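MGS-M5 (Unidentified, PDB 4Q3N) probably catalyses the NAD-dependent interconversion of L-lactate and pyruvate, as a lactate dehydrogenase with a Rossmann-type domain. Local coordinates at residues 115-120 with 239-244. Numbering follows the deposited sequence.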
loop_
_atom_site.group_PDB
_atom_site.type_symbol
_atom_site.label_atom_id
_atom_site.label_comp_id
_atom_site.label_asym_id
_atom_site.label_seq_id
_atom_site.Cartn_x
_atom_site.Cartn_y
_atom_site.Cartn_z
ATOM N N ILE A 115 -10.864 -15.375 -17.464
ATOM C CA ILE A 115 -11.964 -15.573 -16.540
ATOM C C ILE A 115 -13.065 -14.520 -16.749
ATOM O O ILE A 115 -12.749 -13.350 -17.004
ATOM C CB ILE A 115 -11.399 -15.491 -15.094
ATOM C CG1 ILE A 115 -10.437 -16.695 -14.880
ATOM C CG2 ILE A 115 -12.487 -15.397 -14.015
ATOM C CD1 ILE A 115 -9.596 -16.455 -13.621
ATOM N N LEU A 116 -14.334 -14.918 -16.639
ATOM C CA LEU A 116 -15.471 -13.960 -16.683
ATOM C C LEU A 116 -16.008 -13.742 -15.301
ATOM O O LEU A 116 -16.273 -14.711 -14.561
ATOM C CB LEU A 116 -16.642 -14.475 -17.578
ATOM C CG LEU A 116 -16.343 -14.685 -19.060
ATOM C CD1 LEU A 116 -17.558 -15.306 -19.787
ATOM C CD2 LEU A 116 -15.939 -13.356 -19.746
ATOM N N LEU A 117 -16.196 -12.479 -14.968
ATOM C CA LEU A 117 -16.810 -12.057 -13.703
ATOM C C LEU A 117 -18.045 -11.205 -13.982
ATOM O O LEU A 117 -17.919 -10.098 -14.516
ATOM C CB LEU A 117 -15.818 -11.243 -12.871
ATOM C CG LEU A 117 -16.320 -10.548 -11.606
ATOM C CD1 LEU A 117 -17.083 -11.538 -10.711
ATOM C CD2 LEU A 117 -15.105 -9.920 -10.801
ATOM N N VAL A 118 -19.229 -11.703 -13.641
ATOM C CA VAL A 118 -20.471 -10.990 -13.988
ATOM C C VAL A 118 -20.918 -10.186 -12.770
ATOM O O VAL A 118 -20.988 -10.738 -11.677
ATOM C CB VAL A 118 -21.567 -11.993 -14.419
ATOM C CG1 VAL A 118 -22.897 -11.248 -14.682
ATOM C CG2 VAL A 118 -21.126 -12.717 -15.672
ATOM N N ALA A 119 -21.156 -8.882 -12.918
ATOM C CA ALA A 119 -21.679 -8.103 -11.788
ATOM C C ALA A 119 -23.106 -7.600 -12.090
ATOM O O ALA A 119 -23.798 -7.141 -11.194
ATOM C CB ALA A 119 -20.773 -6.897 -11.457
ATOM N N SER A 120 -23.525 -7.702 -13.342
ATOM C CA SER A 120 -24.864 -7.280 -13.765
ATOM C C SER A 120 -25.938 -7.983 -12.950
ATOM O O SER A 120 -25.786 -9.151 -12.689
ATOM C CB SER A 120 -25.073 -7.604 -15.246
ATOM O OG SER A 120 -24.072 -7.026 -16.053
ATOM N N VAL A 239 -13.152 -5.371 -6.737
ATOM C CA VAL A 239 -11.692 -5.253 -6.593
ATOM C C VAL A 239 -11.139 -6.433 -5.811
ATOM O O VAL A 239 -10.114 -7.055 -6.184
ATOM C CB VAL A 239 -11.298 -3.937 -5.902
ATOM C CG1 VAL A 239 -9.747 -3.980 -5.590
ATOM C CG2 VAL A 239 -11.663 -2.792 -6.839
ATOM N N ARG A 240 -11.828 -6.785 -4.732
ATOM C CA ARG A 240 -11.306 -7.844 -3.869
ATOM C C ARG A 240 -11.296 -9.166 -4.578
ATOM O O ARG A 240 -10.352 -9.964 -4.416
ATOM C CB ARG A 240 -12.133 -7.971 -2.593
ATOM C CG ARG A 240 -11.455 -8.858 -1.520
ATOM C CD ARG A 240 -10.083 -8.179 -1.046
ATOM N NE ARG A 240 -9.234 -9.080 -0.267
ATOM C CZ ARG A 240 -8.474 -10.057 -0.761
ATOM N NH1 ARG A 240 -8.493 -10.356 -2.059
ATOM N NH2 ARG A 240 -7.715 -10.776 0.066
ATOM N N ILE A 241 -12.348 -9.426 -5.357
ATOM C CA ILE A 241 -12.402 -10.666 -6.153
ATOM C C ILE A 241 -11.259 -10.665 -7.165
ATOM O O ILE A 241 -10.535 -11.646 -7.315
ATOM C CB ILE A 241 -13.756 -10.821 -6.871
ATOM C CG1 ILE A 241 -14.874 -11.052 -5.815
ATOM C CG2 ILE A 241 -13.703 -11.967 -7.874
ATOM C CD1 ILE A 241 -16.344 -10.730 -6.340
ATOM N N THR A 242 -11.072 -9.528 -7.820
ATOM C CA THR A 242 -10.000 -9.381 -8.810
ATOM C C THR A 242 -8.616 -9.642 -8.178
ATOM O O THR A 242 -7.738 -10.291 -8.770
ATOM C CB THR A 242 -10.054 -7.967 -9.428
ATOM O OG1 THR A 242 -11.368 -7.787 -10.027
ATOM C CG2 THR A 242 -8.965 -7.805 -10.500
ATOM N N ALA A 243 -8.412 -9.091 -6.996
ATOM C CA ALA A 243 -7.093 -9.204 -6.325
ATOM C C ALA A 243 -6.821 -10.637 -5.926
ATOM O O ALA A 243 -5.701 -11.129 -6.058
ATOM C CB ALA A 243 -7.048 -8.279 -5.086
ATOM N N ALA A 244 -7.876 -11.347 -5.503
ATOM C CA ALA A 244 -7.688 -12.773 -5.146
ATOM C C ALA A 244 -7.199 -13.567 -6.341
ATOM O O ALA A 244 -6.361 -14.488 -6.218
ATOM C CB ALA A 244 -8.987 -13.372 -4.625
#
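Leu117 and Ile241 make the tight part of this contact. Methyl CD2 of Leu117 lies 3.8 Å from CG2 of Ile241, and the two side chains run at a slant to each other. The touch is purely apolar, and no hydrogen bond joins the two segments. In Leu117 CG lies anti to the backbone N (chi1 172°), and the second torsion leaves CD2 at the extended end of the side chain, pointing at the helix. Ile241 meets it with its short CG2 branch rather than with CD1.

The loose side is at Thr242, where OG1 is 4.4 Å from CD2 of Leu117. This hydroxyl is instead hydrogen-bonded to the carbonyl O of Leu238, one turn back in the helix, and to OH of Tyr18. All three touching residues are buried. Solvent is nearer on the far side of the helix, where Arg240 is partly exposed, forms a salt bridge with Glu249 and packs on Phe54 of a second subunit.

The contact joins the NAD-binding and C-terminal domains. Strand 115-118 lies between strands 74-77 and 141-143 in the parallel Rossmann sheet, Leu74 touches both Leu117 and Thr242, and helix 13-25 meets helix 232-246 at Val239.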